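Local coordinates for Non-structural protein 2 (Human rotavirus C, PDB 2GU0) that probably takes part in replicating and packaging the viral genome, working as an octamer that binds single-stranded RNA and hydrolyses nucleoside triphosphates, at residues A[145-150]-A[185-190]; A[161-166]-A[193-198]; A[151-156]-A[167-172]; A[109-114]-A[137-142]; A[197-202]-A[257-262]. All coordinates share one frame; numbering follows the deposited sequence.

Contact 1: residues A[145-150]-A[185-190]; sequences ETETTP and KITINT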
# COMPACT_ATOMS: atom_id res chain seq x y z
N GLU A 145 -10.39 46.98 -12.20
CA GLU A 145 -11.67 46.26 -12.16
C GLU A 145 -12.16 45.83 -10.78
O GLU A 145 -11.37 45.45 -9.91
CB GLU A 145 -11.58 45.05 -13.09
CG GLU A 145 -11.07 45.38 -14.49
CD GLU A 145 -11.02 44.17 -15.43
OE1 GLU A 145 -10.52 44.31 -16.57
OE2 GLU A 145 -11.48 43.07 -15.02
N THR A 146 -13.47 45.89 -10.57
CA THR A 146 -14.09 45.50 -9.30
C THR A 146 -14.24 43.97 -9.17
O THR A 146 -14.72 43.32 -10.10
CB THR A 146 -15.49 46.18 -9.13
OG1 THR A 146 -15.37 47.32 -8.25
CG2 THR A 146 -16.52 45.21 -8.56
N GLU A 147 -13.85 43.41 -8.03
CA GLU A 147 -13.92 41.96 -7.82
C GLU A 147 -15.35 41.48 -7.60
O GLU A 147 -15.79 41.31 -6.46
CB GLU A 147 -13.05 41.51 -6.65
CG GLU A 147 -12.78 40.01 -6.64
CD GLU A 147 -12.21 39.46 -5.32
OE1 GLU A 147 -11.29 40.09 -4.74
OE2 GLU A 147 -12.67 38.38 -4.88
N THR A 148 -16.08 41.28 -8.69
CA THR A 148 -17.45 40.82 -8.59
C THR A 148 -17.42 39.34 -8.21
O THR A 148 -16.35 38.79 -8.01
CB THR A 148 -18.19 41.02 -9.92
OG1 THR A 148 -17.55 40.25 -10.95
CG2 THR A 148 -18.17 42.48 -10.31
N THR A 149 -18.58 38.70 -8.11
CA THR A 149 -18.60 37.30 -7.70
C THR A 149 -17.94 36.30 -8.63
O THR A 149 -17.30 35.37 -8.18
CB THR A 149 -20.04 36.84 -7.43
OG1 THR A 149 -20.57 37.54 -6.30
CG2 THR A 149 -20.08 35.33 -7.15
N PRO A 150 -18.11 36.47 -9.96
CA PRO A 150 -17.50 35.53 -10.91
C PRO A 150 -15.98 35.52 -10.83
O PRO A 150 -15.34 34.55 -11.25
CB PRO A 150 -17.98 36.05 -12.26
CG PRO A 150 -19.31 36.62 -11.93
CD PRO A 150 -19.04 37.38 -10.65
N LYS A 185 -15.48 36.26 2.46
CA LYS A 185 -15.56 37.41 1.58
C LYS A 185 -16.94 37.58 0.95
O LYS A 185 -17.54 36.62 0.45
CB LYS A 185 -14.50 37.31 0.47
CG LYS A 185 -14.40 38.57 -0.38
CD LYS A 185 -13.37 38.46 -1.50
CE LYS A 185 -11.95 38.47 -0.98
NZ LYS A 185 -10.98 38.50 -2.10
N ILE A 186 -17.45 38.81 0.99
CA ILE A 186 -18.74 39.16 0.42
C ILE A 186 -18.49 39.88 -0.89
O ILE A 186 -17.76 40.86 -0.93
CB ILE A 186 -19.48 40.14 1.33
CG1 ILE A 186 -19.56 39.59 2.75
CG2 ILE A 186 -20.86 40.41 0.78
CD1 ILE A 186 -20.13 40.59 3.72
N THR A 187 -19.09 39.42 -1.98
CA THR A 187 -18.89 40.09 -3.26
C THR A 187 -20.24 40.20 -3.93
O THR A 187 -21.04 39.30 -3.79
CB THR A 187 -17.94 39.29 -4.20
OG1 THR A 187 -18.53 38.03 -4.51
CG2 THR A 187 -16.61 39.05 -3.53
N ILE A 188 -20.50 41.31 -4.62
CA ILE A 188 -21.78 41.46 -5.32
C ILE A 188 -21.73 40.66 -6.62
O ILE A 188 -20.67 40.52 -7.24
CB ILE A 188 -22.09 42.94 -5.66
CG1 ILE A 188 -20.89 43.58 -6.37
CG2 ILE A 188 -22.45 43.70 -4.39
CD1 ILE A 188 -21.01 45.08 -6.57
N ASN A 189 -22.87 40.13 -7.04
CA ASN A 189 -22.89 39.34 -8.26
C ASN A 189 -22.94 40.20 -9.51
O ASN A 189 -22.62 39.73 -10.60
CB ASN A 189 -24.08 38.37 -8.24
CG ASN A 189 -24.15 37.57 -6.94
OD1 ASN A 189 -23.14 37.11 -6.43
ND2 ASN A 189 -25.36 37.40 -6.41
N THR A 190 -23.33 41.46 -9.34
CA THR A 190 -23.46 42.41 -10.44
C THR A 190 -23.30 43.83 -9.92
O THR A 190 -23.72 44.14 -8.80
CB THR A 190 -24.85 42.31 -11.06
OG1 THR A 190 -24.93 41.11 -11.84
CG2 THR A 190 -25.14 43.50 -11.93

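Contact 2: residues A[161-166]-A[193-198]; sequences DSYFTI and DIPDRN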
# COMPACT_ATOMS: atom_id res chain seq x y z
N ASP A 161 -27.62 34.75 -2.11
CA ASP A 161 -28.98 35.16 -2.39
C ASP A 161 -28.83 35.80 -3.77
O ASP A 161 -27.76 35.71 -4.38
CB ASP A 161 -29.51 36.14 -1.35
CG ASP A 161 -28.69 37.40 -1.26
OD1 ASP A 161 -28.37 37.98 -2.33
OD2 ASP A 161 -28.36 37.80 -0.12
N SER A 162 -29.85 36.47 -4.28
CA SER A 162 -29.75 37.02 -5.62
C SER A 162 -28.74 38.15 -5.86
O SER A 162 -28.36 38.40 -7.00
CB SER A 162 -31.12 37.48 -6.11
OG SER A 162 -31.64 38.44 -5.23
N TYR A 163 -28.30 38.81 -4.80
CA TYR A 163 -27.37 39.91 -4.98
C TYR A 163 -25.98 39.64 -4.47
O TYR A 163 -25.01 40.02 -5.11
CB TYR A 163 -27.89 41.18 -4.33
CG TYR A 163 -29.09 41.77 -5.03
CD1 TYR A 163 -30.38 41.64 -4.48
CD2 TYR A 163 -28.96 42.41 -6.26
CE1 TYR A 163 -31.50 42.13 -5.15
CE2 TYR A 163 -30.07 42.90 -6.94
CZ TYR A 163 -31.34 42.75 -6.38
OH TYR A 163 -32.45 43.20 -7.05
N PHE A 164 -25.87 38.99 -3.31
CA PHE A 164 -24.55 38.73 -2.74
C PHE A 164 -24.15 37.27 -2.72
O PHE A 164 -24.96 36.38 -2.96
CB PHE A 164 -24.48 39.26 -1.31
CG PHE A 164 -25.05 40.63 -1.13
CD1 PHE A 164 -26.41 40.80 -0.94
CD2 PHE A 164 -24.21 41.74 -1.11
CE1 PHE A 164 -26.95 42.06 -0.72
CE2 PHE A 164 -24.72 42.99 -0.90
CZ PHE A 164 -26.10 43.16 -0.70
N THR A 165 -22.88 37.05 -2.40
CA THR A 165 -22.33 35.71 -2.28
C THR A 165 -21.26 35.73 -1.21
O THR A 165 -20.39 36.60 -1.21
CB THR A 165 -21.70 35.25 -3.60
OG1 THR A 165 -22.72 35.11 -4.59
CG2 THR A 165 -21.01 33.91 -3.42
N ILE A 166 -21.31 34.79 -0.27
CA ILE A 166 -20.29 34.73 0.77
C ILE A 166 -19.40 33.51 0.51
O ILE A 166 -19.89 32.40 0.38
CB ILE A 166 -20.90 34.61 2.18
CG1 ILE A 166 -21.80 35.80 2.47
CG2 ILE A 166 -19.81 34.58 3.22
CD1 ILE A 166 -22.38 35.77 3.86
N ASP A 193 -27.50 48.38 -8.90
CA ASP A 193 -27.95 49.01 -7.66
C ASP A 193 -28.68 47.97 -6.82
O ASP A 193 -29.59 47.30 -7.30
CB ASP A 193 -28.91 50.17 -7.95
CG ASP A 193 -28.41 51.07 -9.06
OD1 ASP A 193 -27.25 51.55 -8.96
OD2 ASP A 193 -29.17 51.29 -10.03
N ILE A 194 -28.28 47.85 -5.56
CA ILE A 194 -28.90 46.88 -4.67
C ILE A 194 -29.97 47.50 -3.79
O ILE A 194 -29.68 48.32 -2.93
CB ILE A 194 -27.83 46.21 -3.79
CG1 ILE A 194 -26.94 45.31 -4.65
CG2 ILE A 194 -28.48 45.40 -2.69
CD1 ILE A 194 -25.82 44.65 -3.88
N PRO A 195 -31.24 47.09 -3.98
CA PRO A 195 -32.38 47.59 -3.21
C PRO A 195 -32.11 47.56 -1.72
O PRO A 195 -31.46 46.64 -1.22
CB PRO A 195 -33.50 46.64 -3.60
CG PRO A 195 -33.17 46.30 -5.01
CD PRO A 195 -31.68 46.06 -4.94
N ASP A 196 -32.61 48.56 -1.00
CA ASP A 196 -32.41 48.63 0.44
C ASP A 196 -33.00 47.43 1.17
O ASP A 196 -32.42 46.97 2.16
CB ASP A 196 -33.04 49.92 0.98
CG ASP A 196 -32.24 51.15 0.60
OD1 ASP A 196 -31.11 51.29 1.10
OD2 ASP A 196 -32.75 51.97 -0.19
N ARG A 197 -34.13 46.92 0.69
CA ARG A 197 -34.77 45.77 1.33
C ARG A 197 -33.83 44.57 1.42
O ARG A 197 -33.81 43.87 2.42
CB ARG A 197 -36.04 45.37 0.57
CG ARG A 197 -36.66 44.09 1.12
CD ARG A 197 -37.81 43.59 0.27
NE ARG A 197 -38.03 42.15 0.47
CZ ARG A 197 -39.05 41.47 -0.05
NH1 ARG A 197 -39.97 42.08 -0.78
NH2 ARG A 197 -39.15 40.16 0.17
N ASN A 198 -33.06 44.35 0.36
CA ASN A 198 -32.11 43.23 0.32
C ASN A 198 -30.86 43.55 1.13
O ASN A 198 -30.33 42.69 1.85
CB ASN A 198 -31.75 42.92 -1.12
CG ASN A 198 -32.95 42.52 -1.94
OD1 ASN A 198 -33.04 41.39 -2.42
ND2 ASN A 198 -33.90 43.43 -2.08

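Contact 3: residues A[151-156]-A[167-172]; sequences LTESND and TKLDYS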
# COMPACT_ATOMS: atom_id res chain seq x y z
N LEU A 151 -15.42 36.58 -10.26
CA LEU A 151 -13.98 36.73 -10.16
C LEU A 151 -13.38 36.58 -8.76
O LEU A 151 -12.15 36.71 -8.62
CB LEU A 151 -13.58 38.09 -10.72
CG LEU A 151 -14.30 38.43 -12.03
CD1 LEU A 151 -14.08 39.87 -12.37
CD2 LEU A 151 -13.80 37.52 -13.15
N THR A 152 -14.19 36.31 -7.74
CA THR A 152 -13.64 36.19 -6.39
C THR A 152 -12.53 35.16 -6.34
O THR A 152 -12.47 34.26 -7.17
CB THR A 152 -14.68 35.77 -5.34
OG1 THR A 152 -15.83 36.59 -5.44
CG2 THR A 152 -14.11 35.93 -3.93
N GLU A 153 -11.67 35.29 -5.35
CA GLU A 153 -10.58 34.36 -5.19
C GLU A 153 -11.03 32.97 -4.75
O GLU A 153 -10.31 32.01 -4.96
CB GLU A 153 -9.57 34.89 -4.16
CG GLU A 153 -10.13 35.08 -2.76
CD GLU A 153 -9.06 35.45 -1.73
OE1 GLU A 153 -8.24 34.57 -1.37
OE2 GLU A 153 -9.05 36.62 -1.30
N SER A 154 -12.22 32.84 -4.17
CA SER A 154 -12.64 31.53 -3.69
C SER A 154 -14.01 30.95 -4.09
O SER A 154 -15.00 31.67 -4.20
CB SER A 154 -12.51 31.51 -2.16
OG SER A 154 -13.21 30.44 -1.56
N ASN A 155 -14.01 29.63 -4.28
CA ASN A 155 -15.15 28.78 -4.64
C ASN A 155 -16.08 28.49 -3.49
O ASN A 155 -17.30 28.48 -3.64
CB ASN A 155 -14.67 27.39 -5.07
CG ASN A 155 -14.31 27.33 -6.50
OD1 ASN A 155 -13.79 26.33 -6.97
ND2 ASN A 155 -14.58 28.40 -7.23
N ASP A 156 -15.47 28.19 -2.35
CA ASP A 156 -16.19 27.81 -1.16
C ASP A 156 -17.39 28.71 -0.85
O ASP A 156 -17.31 29.61 -0.01
CB ASP A 156 -15.20 27.77 -0.00
CG ASP A 156 -15.55 26.72 1.00
OD1 ASP A 156 -16.34 25.84 0.66
OD2 ASP A 156 -15.04 26.77 2.13
N THR A 167 -18.10 33.72 0.41
CA THR A 167 -17.17 32.63 0.17
C THR A 167 -16.15 32.52 1.29
O THR A 167 -15.72 33.53 1.83
CB THR A 167 -16.42 32.84 -1.14
OG1 THR A 167 -15.95 34.19 -1.19
CG2 THR A 167 -17.33 32.56 -2.33
N LYS A 168 -15.76 31.30 1.63
CA LYS A 168 -14.80 31.11 2.71
C LYS A 168 -13.34 31.23 2.30
O LYS A 168 -12.88 30.57 1.38
CB LYS A 168 -15.04 29.75 3.39
CG LYS A 168 -13.88 29.29 4.25
CD LYS A 168 -14.22 28.03 4.99
CE LYS A 168 -15.00 28.33 6.25
NZ LYS A 168 -14.20 29.19 7.17
N LEU A 169 -12.61 32.10 3.00
CA LEU A 169 -11.19 32.33 2.75
C LEU A 169 -10.44 31.54 3.81
O LEU A 169 -10.34 31.96 4.98
CB LEU A 169 -10.86 33.82 2.83
CG LEU A 169 -11.49 34.61 1.68
CD1 LEU A 169 -11.25 36.10 1.80
CD2 LEU A 169 -10.90 34.09 0.39
N ASP A 170 -9.94 30.39 3.40
CA ASP A 170 -9.23 29.49 4.28
C ASP A 170 -7.81 29.37 3.78
O ASP A 170 -7.55 28.69 2.80
CB ASP A 170 -9.89 28.12 4.28
CG ASP A 170 -9.42 27.25 5.41
OD1 ASP A 170 -9.74 26.04 5.39
OD2 ASP A 170 -8.74 27.77 6.33
N TYR A 171 -6.90 30.03 4.48
CA TYR A 171 -5.50 30.01 4.10
C TYR A 171 -4.77 28.93 4.87
O TYR A 171 -3.69 28.50 4.48
CB TYR A 171 -4.90 31.38 4.39
CG TYR A 171 -5.60 32.48 3.62
CD1 TYR A 171 -6.09 33.62 4.25
CD2 TYR A 171 -5.79 32.36 2.25
CE1 TYR A 171 -6.75 34.61 3.52
CE2 TYR A 171 -6.45 33.34 1.51
CZ TYR A 171 -6.92 34.46 2.15
OH TYR A 171 -7.55 35.43 1.40
N SER A 172 -5.38 28.48 5.95
CA SER A 172 -4.79 27.46 6.81
C SER A 172 -4.14 26.29 6.06
O SER A 172 -3.19 25.70 6.57
CB SER A 172 -5.84 26.93 7.78
OG SER A 172 -6.65 25.95 7.15

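Contact 4: residues A[109-114]-A[137-142]; sequences RHLENL and MIACNL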
# COMPACT_ATOMS: atom_id res chain seq x y z
N ARG A 109 -1.79 34.79 -1.74
CA ARG A 109 -2.77 33.86 -1.20
C ARG A 109 -4.05 33.90 -2.01
O ARG A 109 -4.76 32.90 -2.11
CB ARG A 109 -3.05 34.18 0.26
CG ARG A 109 -1.83 34.10 1.14
CD ARG A 109 -2.22 34.11 2.60
NE ARG A 109 -1.16 34.65 3.45
CZ ARG A 109 -0.71 35.90 3.35
NH1 ARG A 109 -1.20 36.74 2.44
NH2 ARG A 109 0.25 36.30 4.18
N HIS A 110 -4.33 35.06 -2.57
CA HIS A 110 -5.51 35.25 -3.41
C HIS A 110 -5.26 34.39 -4.67
O HIS A 110 -6.11 33.60 -5.07
CB HIS A 110 -5.66 36.75 -3.73
CG HIS A 110 -6.83 37.10 -4.61
ND1 HIS A 110 -7.54 38.27 -4.46
CD2 HIS A 110 -7.34 36.49 -5.71
CE1 HIS A 110 -8.43 38.37 -5.43
NE2 HIS A 110 -8.33 37.31 -6.20
N LEU A 111 -4.08 34.52 -5.27
CA LEU A 111 -3.78 33.74 -6.47
C LEU A 111 -3.82 32.26 -6.19
O LEU A 111 -4.26 31.47 -7.04
CB LEU A 111 -2.40 34.11 -7.02
CG LEU A 111 -2.31 35.49 -7.65
CD1 LEU A 111 -0.87 35.81 -7.97
CD2 LEU A 111 -3.16 35.52 -8.91
N GLU A 112 -3.35 31.88 -5.01
CA GLU A 112 -3.34 30.47 -4.65
C GLU A 112 -4.77 29.96 -4.65
O GLU A 112 -5.02 28.82 -4.99
CB GLU A 112 -2.68 30.25 -3.29
CG GLU A 112 -3.05 28.93 -2.63
CD GLU A 112 -1.86 28.12 -2.16
OE1 GLU A 112 -0.84 28.71 -1.75
OE2 GLU A 112 -1.94 26.87 -2.19
N ASN A 113 -5.72 30.81 -4.27
CA ASN A 113 -7.10 30.35 -4.29
C ASN A 113 -7.60 30.28 -5.72
O ASN A 113 -8.31 29.33 -6.07
CB ASN A 113 -8.00 31.24 -3.45
CG ASN A 113 -8.14 30.74 -2.03
OD1 ASN A 113 -8.05 29.53 -1.78
ND2 ASN A 113 -8.37 31.65 -1.09
N LEU A 114 -7.23 31.25 -6.56
CA LEU A 114 -7.67 31.21 -7.95
C LEU A 114 -7.22 29.89 -8.59
O LEU A 114 -7.96 29.31 -9.38
CB LEU A 114 -7.13 32.39 -8.75
CG LEU A 114 -7.78 33.75 -8.49
CD1 LEU A 114 -7.04 34.82 -9.26
CD2 LEU A 114 -9.22 33.73 -8.91
N MET A 137 -5.71 39.06 -13.17
CA MET A 137 -5.17 40.41 -13.24
C MET A 137 -5.55 41.15 -11.98
O MET A 137 -4.72 41.82 -11.38
CB MET A 137 -5.68 41.15 -14.47
CG MET A 137 -5.08 40.66 -15.77
SD MET A 137 -3.28 40.61 -15.74
CE MET A 137 -2.88 42.31 -16.01
N ILE A 138 -6.82 41.03 -11.57
CA ILE A 138 -7.25 41.68 -10.34
C ILE A 138 -6.33 41.21 -9.20
O ILE A 138 -5.73 42.02 -8.51
CB ILE A 138 -8.73 41.35 -9.99
CG1 ILE A 138 -9.67 42.12 -10.91
CG2 ILE A 138 -9.04 41.71 -8.55
CD1 ILE A 138 -11.13 41.80 -10.69
N ALA A 139 -6.20 39.90 -9.04
CA ALA A 139 -5.36 39.34 -7.99
C ALA A 139 -3.92 39.85 -8.01
O ALA A 139 -3.25 39.87 -6.96
CB ALA A 139 -5.37 37.83 -8.10
N CYS A 140 -3.45 40.27 -9.18
CA CYS A 140 -2.09 40.78 -9.36
C CYS A 140 -1.92 42.27 -9.20
O CYS A 140 -0.81 42.78 -9.30
CB CYS A 140 -1.55 40.39 -10.73
SG CYS A 140 -1.05 38.68 -10.80
N ASN A 141 -3.03 42.97 -8.96
CA ASN A 141 -3.00 44.41 -8.79
C ASN A 141 -2.53 45.12 -10.05
O ASN A 141 -1.89 46.17 -9.98
CB ASN A 141 -2.10 44.79 -7.62
CG ASN A 141 -2.64 44.29 -6.31
OD1 ASN A 141 -3.82 44.48 -6.01
ND2 ASN A 141 -1.80 43.63 -5.52
N LEU A 142 -2.85 44.55 -11.20
CA LEU A 142 -2.48 45.13 -12.47
C LEU A 142 -3.70 45.74 -13.16
O LEU A 142 -3.59 46.25 -14.27
CB LEU A 142 -1.85 44.07 -13.38
CG LEU A 142 -0.50 43.49 -12.96
CD1 LEU A 142 0.01 42.56 -14.05
CD2 LEU A 142 0.50 44.62 -12.71

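Contact 5: residues A[197-202]-A[257-262]; sequences RNQTAF and GDMAFV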
# COMPACT_ATOMS: atom_id res chain seq x y z
N ARG A 197 -34.13 46.92 0.69
CA ARG A 197 -34.77 45.77 1.33
C ARG A 197 -33.83 44.57 1.42
O ARG A 197 -33.81 43.87 2.42
CB ARG A 197 -36.04 45.37 0.57
CG ARG A 197 -36.66 44.09 1.12
CD ARG A 197 -37.81 43.59 0.27
NE ARG A 197 -38.03 42.15 0.47
CZ ARG A 197 -39.05 41.47 -0.05
NH1 ARG A 197 -39.97 42.08 -0.78
NH2 ARG A 197 -39.15 40.16 0.17
N ASN A 198 -33.06 44.35 0.36
CA ASN A 198 -32.11 43.23 0.32
C ASN A 198 -30.86 43.55 1.13
O ASN A 198 -30.33 42.69 1.85
CB ASN A 198 -31.75 42.92 -1.12
CG ASN A 198 -32.95 42.52 -1.94
OD1 ASN A 198 -33.04 41.39 -2.42
ND2 ASN A 198 -33.90 43.43 -2.08
N GLN A 199 -30.38 44.78 1.01
CA GLN A 199 -29.22 45.18 1.78
C GLN A 199 -29.46 44.83 3.24
O GLN A 199 -28.65 44.16 3.88
CB GLN A 199 -29.00 46.68 1.65
CG GLN A 199 -28.56 47.13 0.29
CD GLN A 199 -27.72 48.39 0.37
OE1 GLN A 199 -26.92 48.55 1.31
NE2 GLN A 199 -27.88 49.27 -0.61
N THR A 200 -30.60 45.29 3.76
CA THR A 200 -30.97 45.05 5.15
C THR A 200 -31.20 43.58 5.48
O THR A 200 -30.81 43.11 6.55
CB THR A 200 -32.24 45.85 5.52
OG1 THR A 200 -31.95 47.25 5.46
CG2 THR A 200 -32.70 45.50 6.94
N ALA A 201 -31.82 42.84 4.57
CA ALA A 201 -32.03 41.43 4.83
C ALA A 201 -30.67 40.77 5.04
O ALA A 201 -30.45 40.03 6.00
CB ALA A 201 -32.77 40.80 3.67
N PHE A 202 -29.75 41.04 4.12
CA PHE A 202 -28.41 40.49 4.17
C PHE A 202 -27.70 40.91 5.47
O PHE A 202 -27.05 40.09 6.13
CB PHE A 202 -27.64 40.98 2.93
CG PHE A 202 -26.24 40.44 2.83
CD1 PHE A 202 -26.02 39.09 2.58
CD2 PHE A 202 -25.15 41.29 2.99
CE1 PHE A 202 -24.72 38.59 2.50
CE2 PHE A 202 -23.86 40.80 2.92
CZ PHE A 202 -23.64 39.45 2.67
N GLY A 257 -19.17 51.67 -0.66
CA GLY A 257 -20.31 51.13 -1.37
C GLY A 257 -21.51 51.58 -0.56
O GLY A 257 -22.66 51.47 -0.99
N ASP A 258 -21.22 52.11 0.63
CA ASP A 258 -22.22 52.59 1.57
C ASP A 258 -23.33 51.56 1.70
O ASP A 258 -24.52 51.86 1.56
CB ASP A 258 -22.76 53.94 1.11
CG ASP A 258 -23.35 54.74 2.25
OD1 ASP A 258 -22.69 54.81 3.31
OD2 ASP A 258 -24.45 55.32 2.08
N MET A 259 -22.92 50.32 1.96
CA MET A 259 -23.85 49.21 2.10
C MET A 259 -24.32 49.06 3.54
O MET A 259 -23.54 49.08 4.48
CB MET A 259 -23.18 47.92 1.65
CG MET A 259 -22.91 47.85 0.16
SD MET A 259 -24.42 47.88 -0.83
CE MET A 259 -24.91 46.23 -0.75
N ALA A 260 -25.63 48.89 3.68
CA ALA A 260 -26.26 48.75 4.98
C ALA A 260 -25.63 47.76 5.95
O ALA A 260 -25.75 47.92 7.16
CB ALA A 260 -27.72 48.40 4.79
N PHE A 261 -24.96 46.74 5.43
CA PHE A 261 -24.37 45.71 6.28
C PHE A 261 -22.97 45.98 6.77
O PHE A 261 -22.45 45.22 7.60
CB PHE A 261 -24.43 44.36 5.55
CG PHE A 261 -23.59 44.31 4.31
CD1 PHE A 261 -22.24 43.98 4.38
CD2 PHE A 261 -24.15 44.62 3.07
CE1 PHE A 261 -21.46 43.97 3.24
CE2 PHE A 261 -23.37 44.62 1.91
CZ PHE A 261 -22.02 44.29 2.00
N VAL A 262 -22.33 47.04 6.28
CA VAL A 262 -20.97 47.33 6.72
C VAL A 262 -20.97 47.73 8.19
O VAL A 262 -21.80 48.51 8.63
CB VAL A 262 -20.35 48.46 5.89
CG1 VAL A 262 -19.00 48.85 6.48
CG2 VAL A 262 -20.19 48.01 4.46

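Contact 1: residues A[145-150]-A[185-190]
The tight part of this contact gathers round T149, which meets T187, I188 and N189 at the end of strand 182-188. Its backbone N donates to I188 O at 2.9 Å. Its side chain carries OG1 beside the backbone N, anti to the carbonyl carbon (chi1 -66°), where it donates to N189 OD1 (2.6 Å) and lies 2.8 Å from T187 OG1. T187 OG1 is also hydrogen-bonded to T152 OG1. I47 of the second subunit packs on T149 and N189. Toward T148 the contact is looser and partly exposed, with CB 3.7 Å from I188 O. Earlier in the loop, E147 and K185 meet tip to tip in a salt bridge, K185 NZ lying 3.1 Å from E147 OE1 on its syn lone pair, while E153 holds the same ammonium more closely. With K185 a predicted ATP ligand and E147 near H222, the predicted active-site histidine, the arrangement is consistent with the edge of the nucleotide pocket of the HIT-like domain.

Contact 2: residues A[161-166]-A[193-198]
Y163 presents different parts of its ring to three residues of segment 193-198, each turned differently against it. The amide of N198 stands almost perpendicular to the ring, the planes 87° apart, and directs OD1 at the ring edge, in plane, 3.2 Å from Y163 CE1. I194 runs past the tyrosine in the opposite direction, with its CG1 3.9 Å from Y163 CD2. P195, at the N-cap position of helix 196-209, crosses the side chain at about a right angle and brings CD to 3.6 Å from Y163 CZ.

I194 also serves F164, whose side chain it meets obliquely. Chi1 of -69° puts CG2 anti to the backbone N, where it comes to 3.8 Å from F164 CZ. On the other branch, CD1 lies 3.5 Å from F164 CZ. The isoleucine is thus shared between two successive aromatic residues. Their backbone is shaped by D161, whose OD1 accepts from Y163 N at 2.6 Å and from F164 N at 2.9 Å, the first an Asx turn and with the second an Asx motif, in the bend joining strands 157-160 and 164-170.

The contact thereby lays this hairpin bend against the start of helix 196-209. Deeper in, F164 stacks on F202 of that helix and meets the ring of F261, while I194 reaches I188 of strand 182-188.

Contact 3: residues A[151-156]-A[167-172]
E153 reaches from the loop before strand 157-160 to L169 and Y171. From CB, which packs on H110 of helix 108-119, chi1 of 62° sets CG between the backbone N and the carbonyl carbon. CG and CD then pass L169 CD2 at about a right angle to the leucine side chain, though the modelled spacing there is too close to be relied on. At the tip, OE1 accepts from Y171 OH at 3.0 Å. The hydroxyl approaches on the syn side of OE1, 28° out of the carboxylate plane, and OE1 itself lies at the edge of the tyrosine ring. N113 ND2 also binds OE1, while OE2 forms a salt bridge with K185, so both oxygens of this buried carboxylate have partners.

The following residues pair more directly with the strand. S154 OG, anti to its backbone N, donates to K168 O over 3.0 Å from above the carbonyl plane. K168 N in turn donates to D156 O at 2.8 Å, and T167 CA makes a C-H...O contact with the same oxygen. D156 and K168 then lie side by side, D156 OD2 against the lysine CB and CD, with NZ 5.7 Å from that oxygen.

D156 at the end of the loop thus carries the antiparallel pairing of strands 157-160 and 164-170 one bond further, and E153 brings its carboxylate to the predicted ATP site around K185 and R224.

Contact 4: residues A[109-114]-A[137-142]
A139 CB is met by H110, L111 and L114 in a helix-helix contact, where the last turn of helix 129-139 packs on helix 108-119. The methyl lies over one face of the H110 imidazole, a CH-pi contact 3.7 Å from the ring centroid and offset toward the rim. Chi1 of 179° carries H110 CG anti to the backbone N. L111 CD2 comes to 3.3 Å from the same methyl and L114 CD1 to 3.6 Å. Beside this cluster, L111 CD1 meets C140 SG at 4.0 Å.

Further out, L79 and L83 of helix 74-90 pack on L111, and L83 also touches C140. A Schellman motif ends helix 129-139, with N141 at positive phi, N141 N bonded to I138 O and L142 N weakly bonded to M137 O. H110 also touches E147 and E153, which brings this packing up to the predicted nucleotide site. The imidazole is also flanked within its own helix, where L114 CG lies at the ring edge, in its plane.

Contact 5: residues A[197-202]-A[257-262]
Q199 and A260 mark the closest backbone approach, with their CA atoms 5.6 Å apart. Segment 197-202 is regular helix, in which F202 N bonds to N198 O, whereas segment 257-262 is a loop that closes in a type I turn from M259 to V262, with V262 N bonded to M259 O at 3.0 Å.

The turn leaves A260 N directed at the helix, and Q199 OE1 accepts from it at 2.7 Å. The bond is nearly straight at the hydrogen (167°), and the donor lies nearly along the C=O axis. The other end of the amide is held by I194 O, which accepts from NE2, so the amide joins the loop to the residues just before the helix. M259 crosses the glutamine at about a right angle, its SD 3.5 Å from Q199 CD, and A260 CB sits 3.8 Å from Q199 CB.

One turn along the helix, F202 meets F261 in a T-shaped pair. Chi1 of -178° sends F202 CG anti to the backbone N; the CD2-CE2 edge of the ring meets the face of F261. CE2 lies over the ring centre, the centroids are 4.9 Å apart, and the planes stand at 88°. W223 in turn meets F261 edge-to-face, extending the aromatic cluster.

The chemistry is therefore divided: one straight bond from a backbone N-H to the glutamine oxygen ties the turn to the helix, while the buried T-shaped pair adds apolar packing one turn on.

In the fold
Contacts 1, 3 and 4 are buried, whereas contact 2 lies at the surface and contact 5 is partly buried. Contacts 1 and 3 work on neighbouring strands, 182-188 and 164-170, and meet through the K185-E153 salt bridge. The charged part of their chemistry lies at the predicted nucleotide site, and the rest ties loop to strand. Contact 4, in the N-terminal part of the chain, is apolar helix packing, yet H110 and N113 carry it to the carboxylates of contacts 1 and 3. Contacts 2 and 5 share the start of helix 196-209 and one aromatic cluster, their centres about 7 Å apart. Contact 4 is the most remote from them, its centre about 27 Å from that of contact 5.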